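Local coordinates for RickCE (Rickettsia bellii, PDB 5HAM), which probably acts as a deubiquitinase, a CE-clan cysteine protease that Rickettsia bellii uses as an effector to remove ubiquitin or ubiquitin-like modifiers from other proteins, at residues W8-E11 against N12-T15; D96-R99 against E100-K103; D105-R108 against G109-Q113; G212-T215 against V216-I220. One frame throughout, in Å; residues are numbered along the deposited sequence.

Overall arrangement
Contacts 1 and 4 belong to the protease body, and contacts 2 and 3 to the long helix 96-130. Contact 1 starts helix 11-20. Contact 4 lies on helix 211-223, and the two touch, with centres about 10 Å apart. Tyr9 CD2 packs 3.3 Å from Gly212 C, and Ile14 CA lies 3.9 Å from Val216 CG2. Helix 211-223 begins at Cys211, consistent with the place of the catalytic cysteine in CE-clan proteases, so this pair is probably near the active site. Contacts 2 and 3 follow each other on one helix, centres about 14 Å apart. Contact 2 is remote from contact 4: their nearest atoms are about 30 Å apart.

Contact 1. Residues W8-E11 against N12-T15; sequences WYTE and NEIT
A capping box of Thr10 and Glu13 starts helix 11-20. Thr10 is the N-cap residue. Its OG1 accepts from Asn12 N at 3.2 Å, through a bent bond (N-H...O 136°). Glu13 answers from one turn on. Its OE1 accepts from Thr10 N at 3.0 Å, met on the anti side and well out of the carboxylate plane. The Glu13 chain bends at chi2 (93°), and this folds the carboxylate back to the N-cap. The same OE1 lies 2.5 Å from Thr10 OG1. The hydroxyl would be the donor there, but so short a distance is doubtful in detail. The positive end of the helix probably favours the carboxylate in this place. Gln260 of helix 255-262 touches both residues of the box. Thr10 O accepts from Ile14 N at 3.2 Å, in the carbonyl plane and almost straight, and so closes the first turn. Beside the box, Ile14 CG1 meets the edge of the Tyr9 ring, 3.9 Å from CD2 and in the ring plane. The far end of that ring turns to His246, which is hydrogen-bonded to Tyr9 OH. Glu11 stretches out alongside Thr15, and its OE2 is bonded to Ala32 N. Glu11 O takes two donors from opposite faces of its plane: Thr15 N at 2.9 Å and Thr15 OG1 at 3.0 Å.

Contact 2. Residues D96-R99 against E100-K103; sequences DAER and EKLK
Glu98 and Lys101 cross at a slant on the surface of helix 96-130, near its start, and form an i, i+3 salt bridge. Lys101 is extended beyond CG and runs back toward the start of the helix. Glu98 leaves the helix with CG opposite its backbone N (chi1 -155°) and then bends at chi2 (73°), which swings the carboxylate round to meet the lysine. Its OE2 touches the chain as well as the charge. It lies 3.3 Å from Lys101 CD and 3.4 Å from Lys101 NZ, so the bond at the amine is weak. OE2 thus sits against the outer part of the lysine chain, CD to NZ, where the two chains cross. Nearer its backbone, Lys101 CG rests 3.2 Å from Ala97 O, the carbonyl that also accepts from Lys101 N. A second i, i+3 pair, Asp96 and Arg99, lies on another side of the same turns. Arg99 offers the edge of its guanidinium to Asp96, with OD1 in the plane and 3.1 Å from NH1. This salt bridge is weak as a hydrogen bond, at a poor angle. Leu102 touches Leu94, Ile91 of helix 75-93 and Tyr48 of helix 42-49. Further bonds fix the rotation of the guanidinium and tie helix 96-130 to the end of helix 42-49: Arg99 NE to Asp47 O in its last turn, and NH2 to Ala50 O just after it.

Contact 3. Residues D105-R108 against G109-Q113; sequences DLLR and GGEAQ
Asp105 to Arg108 and Gly109 to Gln113 are successive turns of one regular alpha-helix. Four i to i+4 bonds join them. Gly109 N reaches Asp105 O at 3.0 Å, and Ala112 N reaches Arg108 O at 2.9 Å. Between these, Gly110 N bonds to Leu106 O and Glu111 N to Leu107 O. The two glycines keep helical backbone angles, and the bonds pass through them without a break. They bring no side chain to their part of the helix surface. This is a middle stretch of the long helix 96-130. Leu106 packs on Leu40, Leu45 and Tyr48, and Gln113 NE2 is bonded to Thr34 OG1. On the exposed surface Glu111 lies back along the helix over the previous turn. A chi1 of -68° sets its CG within 3.1 Å of Leu107 O. CD follows at 3.2 Å from the same oxygen. OE2 is 3.4 Å from Leu107 O; both are acceptors, so they only touch. OE2 also lies 3.8 Å from Leu107 CB. Arg108 also turns back, and makes an i, i+3 salt bridge with Asp105. Its chain is extended to CG and CD and then bends at chi3 (-60°), which brings the guanidinium beside the carboxylate. Arg108 NH1 gives a short, fairly straight bond to Asp105 OD1, 2.6 Å long. OD1 lies in the guanidinium plane, while NH1 stands 41° above the plane of the carboxylate.

Contact 4. Residues G212-T215 against V216-I220; sequences GVFT and VDNGI
Asn218 folds back against the carbonyl of Phe214, one turn earlier on helix 211-223. Its backbone N makes the helical bond to Phe214 O, short at 2.7 Å. The side chain then follows the same carbonyl. CB lies 3.2 Å from Phe214 O. With chi1 at -62° the amide is turned back along the helix, beside its own backbone N, and CG comes to 3.0 Å from that oxygen. The two ends of the amide have different neighbours. ND2 passes 3.1 Å from Phe214 O, but the angle is too poor for a hydrogen bond, and its hydrogen-bond partner is Gln204 OE1. ND2 also lies 3.9 Å from Phe214 CB. OD1 comes to the edge of the Phe214 ring, near its plane. Both polar atoms of this buried amide are satisfied by hydrogen bonds outside the two segments, and these fix its rotation. On another side of the helix Val216 repeats the pattern without polar atoms: its CG2 sits 3.2 Å from Gly212 O, the acceptor of Val216 N. Thr215 OG1 bonds to Cys211 O, and Asp217 OD2 forms a salt bridge with Lys221. Helix 211-223 starts at Cys211, in the sequence Cys-Gly-Val-Phe. This is consistent with the catalytic-cysteine helix of CE-clan proteases. The helix is packed between other elements. Val213, Phe214 and Asp217 meet Leu242 of helix 238-251, Thr215 and Asn218 lie on Val149 of strand 147-155, and Val216 and Ile220 touch Leu17 and Leu18 of helix 11-20.

Contact 1. Residues W8-E11 against N12-T15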
loop_
_atom_site.group_PDB
_atom_site.type_symbol
_atom_site.label_atom_id
_atom_site.label_comp_id
_atom_site.label_asym_id
_atom_site.label_seq_id
_atom_site.Cartn_x
_atom_site.Cartn_y
_atom_site.Cartn_z
ATOM N N TRP A 8 3.193 0.798 -13.569
ATOM C CA TRP A 8 2.895 0.529 -12.162
ATOM C C TRP A 8 1.956 -0.649 -12.004
ATOM O O TRP A 8 0.874 -0.661 -12.572
ATOM C CB TRP A 8 2.328 1.764 -11.450
ATOM C CG TRP A 8 3.291 2.918 -11.414
ATOM C CD1 TRP A 8 4.243 3.223 -12.350
ATOM C CD2 TRP A 8 3.404 3.913 -10.391
ATOM N NE1 TRP A 8 4.932 4.350 -11.980
ATOM C CE2 TRP A 8 4.440 4.795 -10.776
ATOM C CE3 TRP A 8 2.723 4.157 -9.192
ATOM C CZ2 TRP A 8 4.818 5.894 -10.002
ATOM C CZ3 TRP A 8 3.100 5.244 -8.418
ATOM C CH2 TRP A 8 4.141 6.101 -8.828
ATOM N N TYR A 9 2.389 -1.641 -11.231
ATOM C CA TYR A 9 1.571 -2.812 -10.942
ATOM C C TYR A 9 0.369 -2.421 -10.107
ATOM O O TYR A 9 0.458 -1.546 -9.248
ATOM C CB TYR A 9 2.345 -3.857 -10.131
ATOM C CG TYR A 9 3.340 -4.693 -10.877
ATOM C CD1 TYR A 9 3.937 -4.240 -12.038
ATOM C CD2 TYR A 9 3.694 -5.948 -10.407
ATOM C CE1 TYR A 9 4.861 -5.020 -12.715
ATOM C CE2 TYR A 9 4.609 -6.738 -11.077
ATOM C CZ TYR A 9 5.192 -6.271 -12.227
ATOM O OH TYR A 9 6.109 -7.048 -12.889
ATOM N N THR A 10 -0.746 -3.094 -10.332
ATOM C CA THR A 10 -1.871 -2.964 -9.429
ATOM C C THR A 10 -1.940 -4.226 -8.580
ATOM O O THR A 10 -1.238 -5.205 -8.854
ATOM C CB THR A 10 -3.159 -2.833 -10.209
ATOM O OG1 THR A 10 -3.495 -4.112 -10.753
ATOM C CG2 THR A 10 -2.957 -1.854 -11.345
ATOM N N GLU A 11 -2.787 -4.199 -7.556
ATOM C CA GLU A 11 -2.958 -5.337 -6.659
ATOM C C GLU A 11 -3.318 -6.609 -7.426
ATOM O O GLU A 11 -2.981 -7.718 -7.018
ATOM C CB GLU A 11 -4.044 -5.024 -5.629
ATOM C CG GLU A 11 -4.228 -6.085 -4.568
ATOM C CD GLU A 11 -5.340 -5.739 -3.592
ATOM O OE1 GLU A 11 -5.826 -4.580 -3.624
ATOM O OE2 GLU A 11 -5.725 -6.625 -2.794
ATOM N N ASN A 12 -4.003 -6.427 -8.544
ATOM C CA ASN A 12 -4.495 -7.528 -9.330
ATOM C C ASN A 12 -3.350 -8.369 -9.878
ATOM O O ASN A 12 -3.366 -9.589 -9.766
ATOM C CB ASN A 12 -5.380 -7.003 -10.457
ATOM C CG ASN A 12 -6.164 -8.090 -11.115
ATOM O OD1 ASN A 12 -6.123 -8.252 -12.334
ATOM N ND2 ASN A 12 -6.876 -8.872 -10.308
ATOM N N GLU A 13 -2.345 -7.709 -10.441
ATOM C CA GLU A 13 -1.181 -8.414 -10.960
ATOM C C GLU A 13 -0.365 -9.024 -9.847
ATOM O O GLU A 13 0.090 -10.159 -9.956
ATOM C CB GLU A 13 -0.276 -7.477 -11.748
ATOM C CG GLU A 13 -0.766 -7.184 -13.132
ATOM C CD GLU A 13 -1.603 -5.936 -13.196
ATOM O OE1 GLU A 13 -1.786 -5.271 -12.150
ATOM O OE2 GLU A 13 -2.072 -5.623 -14.309
ATOM N N ILE A 14 -0.152 -8.252 -8.794
ATOM C CA ILE A 14 0.672 -8.716 -7.690
ATOM C C ILE A 14 0.091 -10.022 -7.138
ATOM O O ILE A 14 0.797 -11.010 -6.972
ATOM C CB ILE A 14 0.777 -7.630 -6.615
ATOM C CG1 ILE A 14 1.647 -6.487 -7.139
ATOM C CG2 ILE A 14 1.360 -8.183 -5.329
ATOM C CD1 ILE A 14 1.659 -5.279 -6.240
ATOM N N THR A 15 -1.217 -10.017 -6.918
ATOM C CA THR A 15 -1.951 -11.171 -6.412
ATOM C C THR A 15 -1.849 -12.374 -7.350
ATOM O O THR A 15 -1.584 -13.478 -6.901
ATOM C CB THR A 15 -3.426 -10.782 -6.135
ATOM O OG1 THR A 15 -3.459 -9.895 -5.010
ATOM C CG2 THR A 15 -4.247 -11.973 -5.799
#

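Contact 2. Residues D96-R99 against E100-K103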
loop_
_atom_site.group_PDB
_atom_site.type_symbol
_atom_site.label_atom_id
_atom_site.label_comp_id
_atom_site.label_asym_id
_atom_site.label_seq_id
_atom_site.Cartn_x
_atom_site.Cartn_y
_atom_site.Cartn_z
ATOM N N ASP A 96 -24.985 22.109 3.711
ATOM C CA ASP A 96 -24.411 21.637 4.970
ATOM C C ASP A 96 -24.700 20.157 5.193
ATOM O O ASP A 96 -23.832 19.395 5.643
ATOM C CB ASP A 96 -24.945 22.448 6.148
ATOM C CG ASP A 96 -24.455 23.885 6.146
ATOM O OD1 ASP A 96 -23.465 24.212 5.437
ATOM O OD2 ASP A 96 -25.072 24.686 6.878
ATOM N N ALA A 97 -25.919 19.757 4.850
ATOM C CA ALA A 97 -26.342 18.372 4.988
ATOM C C ALA A 97 -25.529 17.433 4.099
ATOM O O ALA A 97 -25.141 16.350 4.528
ATOM C CB ALA A 97 -27.810 18.244 4.678
ATOM N N GLU A 98 -25.252 17.843 2.867
ATOM C CA GLU A 98 -24.480 16.973 1.996
ATOM C C GLU A 98 -23.009 16.967 2.379
ATOM O O GLU A 98 -22.323 15.961 2.208
ATOM C CB GLU A 98 -24.665 17.323 0.518
ATOM C CG GLU A 98 -24.395 16.129 -0.425
ATOM C CD GLU A 98 -25.501 15.054 -0.398
ATOM O OE1 GLU A 98 -25.348 14.039 -1.115
ATOM O OE2 GLU A 98 -26.525 15.219 0.318
ATOM N N ARG A 99 -22.519 18.078 2.919
ATOM C CA ARG A 99 -21.129 18.110 3.326
ATOM C C ARG A 99 -20.955 17.160 4.504
ATOM O O ARG A 99 -19.958 16.430 4.592
ATOM C CB ARG A 99 -20.668 19.535 3.655
ATOM C CG ARG A 99 -20.529 20.420 2.428
ATOM C CD ARG A 99 -20.499 21.896 2.819
ATOM N NE ARG A 99 -19.319 22.237 3.614
ATOM C CZ ARG A 99 -19.329 22.995 4.714
ATOM N NH1 ARG A 99 -20.460 23.512 5.185
ATOM N NH2 ARG A 99 -18.194 23.234 5.353
ATOM N N GLU A 100 -21.957 17.144 5.378
ATOM C CA GLU A 100 -21.992 16.209 6.497
ATOM C C GLU A 100 -21.958 14.727 6.071
ATOM O O GLU A 100 -21.194 13.938 6.643
ATOM C CB GLU A 100 -23.207 16.489 7.382
ATOM C CG GLU A 100 -23.142 15.829 8.744
ATOM C CD GLU A 100 -21.947 16.288 9.553
ATOM O OE1 GLU A 100 -21.588 17.484 9.460
ATOM O OE2 GLU A 100 -21.360 15.449 10.271
ATOM N N LYS A 101 -22.762 14.352 5.071
ATOM C CA LYS A 101 -22.764 12.968 4.566
ATOM C C LYS A 101 -21.411 12.614 3.964
ATOM O O LYS A 101 -20.901 11.509 4.124
ATOM C CB LYS A 101 -23.829 12.780 3.483
ATOM C CG LYS A 101 -25.229 13.200 3.896
ATOM C CD LYS A 101 -26.234 13.003 2.757
ATOM C CE LYS A 101 -27.655 13.369 3.180
ATOM N NZ LYS A 101 -28.639 13.262 2.058
ATOM N N LEU A 102 -20.834 13.572 3.254
ATOM C CA LEU A 102 -19.552 13.365 2.616
ATOM C C LEU A 102 -18.502 13.050 3.680
ATOM O O LEU A 102 -17.724 12.113 3.540
ATOM C CB LEU A 102 -19.186 14.619 1.826
ATOM C CG LEU A 102 -18.861 14.487 0.339
ATOM C CD1 LEU A 102 -19.701 13.409 -0.348
ATOM C CD2 LEU A 102 -19.059 15.830 -0.330
ATOM N N LYS A 103 -18.512 13.831 4.757
ATOM C CA LYS A 103 -17.613 13.633 5.889
ATOM C C LYS A 103 -17.794 12.256 6.511
ATOM O O LYS A 103 -16.816 11.571 6.842
ATOM C CB LYS A 103 -17.868 14.714 6.942
ATOM C CG LYS A 103 -17.208 14.490 8.288
ATOM C CD LYS A 103 -18.104 15.039 9.378
ATOM C CE LYS A 103 -17.633 14.587 10.734
ATOM N NZ LYS A 103 -16.159 14.739 10.815
#

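Contact 3. Residues D105-R108 against G109-Q113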
loop_
_atom_site.group_PDB
_atom_site.type_symbol
_atom_site.label_atom_id
_atom_site.label_comp_id
_atom_site.label_asym_id
_atom_site.label_seq_id
_atom_site.Cartn_x
_atom_site.Cartn_y
_atom_site.Cartn_z
ATOM N N ASP A 105 -19.064 9.571 5.048
ATOM C CA ASP A 105 -18.547 8.602 4.069
ATOM C C ASP A 105 -17.042 8.451 4.235
ATOM O O ASP A 105 -16.519 7.340 4.289
ATOM C CB ASP A 105 -18.834 9.046 2.629
ATOM C CG ASP A 105 -20.292 8.946 2.273
ATOM O OD1 ASP A 105 -21.046 8.404 3.106
ATOM O OD2 ASP A 105 -20.682 9.396 1.165
ATOM N N LEU A 106 -16.359 9.587 4.302
ATOM C CA LEU A 106 -14.917 9.614 4.470
ATOM C C LEU A 106 -14.505 8.883 5.756
ATOM O O LEU A 106 -13.578 8.085 5.762
ATOM C CB LEU A 106 -14.427 11.064 4.489
ATOM C CG LEU A 106 -12.947 11.215 4.823
ATOM C CD1 LEU A 106 -12.114 10.434 3.814
ATOM C CD2 LEU A 106 -12.544 12.682 4.859
ATOM N N LEU A 107 -15.215 9.150 6.840
ATOM C CA LEU A 107 -14.872 8.528 8.106
ATOM C C LEU A 107 -15.188 7.046 8.067
ATOM O O LEU A 107 -14.449 6.261 8.624
ATOM C CB LEU A 107 -15.630 9.188 9.257
ATOM C CG LEU A 107 -14.909 10.280 10.049
ATOM C CD1 LEU A 107 -14.088 11.153 9.123
ATOM C CD2 LEU A 107 -15.926 11.110 10.848
ATOM N N ARG A 108 -16.285 6.675 7.409
ATOM C CA ARG A 108 -16.702 5.264 7.319
ATOM C C ARG A 108 -15.673 4.421 6.572
ATOM O O ARG A 108 -15.308 3.338 7.012
ATOM C CB ARG A 108 -18.052 5.166 6.613
ATOM C CG ARG A 108 -18.658 3.784 6.562
ATOM C CD ARG A 108 -19.874 3.733 5.614
ATOM N NE ARG A 108 -20.936 4.651 6.019
ATOM C CZ ARG A 108 -21.307 5.725 5.324
ATOM N NH1 ARG A 108 -20.708 6.017 4.180
ATOM N NH2 ARG A 108 -22.280 6.507 5.772
ATOM N N GLY A 109 -15.200 4.943 5.444
ATOM C CA GLY A 109 -14.189 4.288 4.639
ATOM C C GLY A 109 -12.877 4.086 5.380
ATOM O O GLY A 109 -12.251 3.023 5.293
ATOM N N GLY A 110 -12.458 5.109 6.118
ATOM C CA GLY A 110 -11.225 5.038 6.878
ATOM C C GLY A 110 -11.324 4.001 7.987
ATOM O O GLY A 110 -10.374 3.279 8.274
ATOM N N GLU A 111 -12.492 3.924 8.614
ATOM C CA GLU A 111 -12.723 2.945 9.662
ATOM C C GLU A 111 -12.748 1.522 9.092
ATOM O O GLU A 111 -12.169 0.602 9.669
ATOM C CB GLU A 111 -14.024 3.278 10.396
ATOM C CG GLU A 111 -13.917 4.567 11.206
ATOM C CD GLU A 111 -15.261 5.182 11.571
ATOM O OE1 GLU A 111 -16.278 4.457 11.542
ATOM O OE2 GLU A 111 -15.291 6.398 11.886
ATOM N N ALA A 112 -13.392 1.361 7.939
ATOM C CA ALA A 112 -13.441 0.075 7.247
ATOM C C ALA A 112 -12.044 -0.401 6.894
ATOM O O ALA A 112 -11.663 -1.540 7.203
ATOM C CB ALA A 112 -14.274 0.195 5.986
ATOM N N GLN A 113 -11.296 0.479 6.235
ATOM C CA GLN A 113 -9.894 0.243 5.888
ATOM C C GLN A 113 -9.011 -0.245 7.056
ATOM O O GLN A 113 -8.257 -1.229 6.909
ATOM C CB GLN A 113 -9.291 1.491 5.233
ATOM C CG GLN A 113 -7.824 1.349 4.851
ATOM C CD GLN A 113 -7.347 2.488 3.951
ATOM O OE1 GLN A 113 -7.793 3.622 4.084
ATOM N NE2 GLN A 113 -6.463 2.176 3.011
#

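Contact 4. Residues G212-T215 against V216-I220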
loop_
_atom_site.group_PDB
_atom_site.type_symbol
_atom_site.label_atom_id
_atom_site.label_comp_id
_atom_site.label_asym_id
_atom_site.label_seq_id
_atom_site.Cartn_x
_atom_site.Cartn_y
_atom_site.Cartn_z
ATOM N N GLY A 212 6.115 -2.924 -7.560
ATOM C CA GLY A 212 5.320 -4.129 -7.716
ATOM C C GLY A 212 6.139 -5.301 -8.236
ATOM O O GLY A 212 5.888 -6.462 -7.873
ATOM N N VAL A 213 7.123 -4.999 -9.083
ATOM C CA VAL A 213 7.980 -6.040 -9.631
ATOM C C VAL A 213 8.701 -6.762 -8.494
ATOM O O VAL A 213 8.655 -7.990 -8.400
ATOM C CB VAL A 213 9.023 -5.458 -10.627
ATOM C CG1 VAL A 213 9.718 -6.572 -11.375
ATOM C CG2 VAL A 213 8.351 -4.515 -11.616
ATOM N N PHE A 214 9.339 -5.986 -7.617
ATOM C CA PHE A 214 10.108 -6.538 -6.500
ATOM C C PHE A 214 9.263 -7.042 -5.329
ATOM O O PHE A 214 9.667 -7.975 -4.623
ATOM C CB PHE A 214 11.152 -5.534 -6.016
ATOM C CG PHE A 214 12.359 -5.477 -6.889
ATOM C CD1 PHE A 214 13.389 -6.393 -6.722
ATOM C CD2 PHE A 214 12.454 -4.524 -7.899
ATOM C CE1 PHE A 214 14.502 -6.364 -7.524
ATOM C CE2 PHE A 214 13.562 -4.487 -8.720
ATOM C CZ PHE A 214 14.596 -5.416 -8.532
ATOM N N THR A 215 8.114 -6.411 -5.101
ATOM C CA THR A 215 7.160 -6.919 -4.132
ATOM C C THR A 215 6.872 -8.388 -4.424
ATOM O O THR A 215 6.870 -9.224 -3.528
ATOM C CB THR A 215 5.843 -6.123 -4.183
ATOM O OG1 THR A 215 6.038 -4.851 -3.556
ATOM C CG2 THR A 215 4.722 -6.870 -3.456
ATOM N N VAL A 216 6.658 -8.699 -5.693
ATOM C CA VAL A 216 6.330 -10.056 -6.071
ATOM C C VAL A 216 7.527 -10.965 -5.838
ATOM O O VAL A 216 7.409 -12.016 -5.211
ATOM C CB VAL A 216 5.890 -10.134 -7.558
ATOM C CG1 VAL A 216 5.850 -11.601 -8.052
ATOM C CG2 VAL A 216 4.539 -9.406 -7.766
ATOM N N ASP A 217 8.680 -10.556 -6.341
ATOM C CA ASP A 217 9.866 -11.385 -6.219
ATOM C C ASP A 217 10.299 -11.576 -4.757
ATOM O O ASP A 217 10.633 -12.695 -4.348
ATOM C CB ASP A 217 11.004 -10.814 -7.049
ATOM C CG ASP A 217 12.071 -11.852 -7.353
ATOM O OD1 ASP A 217 11.860 -12.670 -8.278
ATOM O OD2 ASP A 217 13.120 -11.838 -6.671
ATOM N N ASN A 218 10.272 -10.500 -3.976
ATOM C CA ASN A 218 10.627 -10.586 -2.554
ATOM C C ASN A 218 9.669 -11.494 -1.796
ATOM O O ASN A 218 10.104 -12.365 -1.044
ATOM C CB ASN A 218 10.681 -9.202 -1.886
ATOM C CG ASN A 218 11.742 -8.308 -2.496
ATOM O OD1 ASN A 218 12.730 -8.797 -3.042
ATOM N ND2 ASN A 218 11.549 -6.995 -2.406
ATOM N N GLY A 219 8.368 -11.304 -2.008
ATOM C CA GLY A 219 7.360 -12.092 -1.312
ATOM C C GLY A 219 7.537 -13.575 -1.559
ATOM O O GLY A 219 7.581 -14.373 -0.628
ATOM N N ILE A 220 7.666 -13.936 -2.825
ATOM C CA ILE A 220 7.945 -15.311 -3.211
ATOM C C ILE A 220 9.211 -15.866 -2.560
ATOM O O ILE A 220 9.207 -16.965 -1.994
ATOM C CB ILE A 220 8.097 -15.398 -4.722
ATOM C CG1 ILE A 220 6.757 -15.093 -5.375
ATOM C CG2 ILE A 220 8.583 -16.766 -5.130
ATOM C CD1 ILE A 220 6.845 -14.983 -6.849
#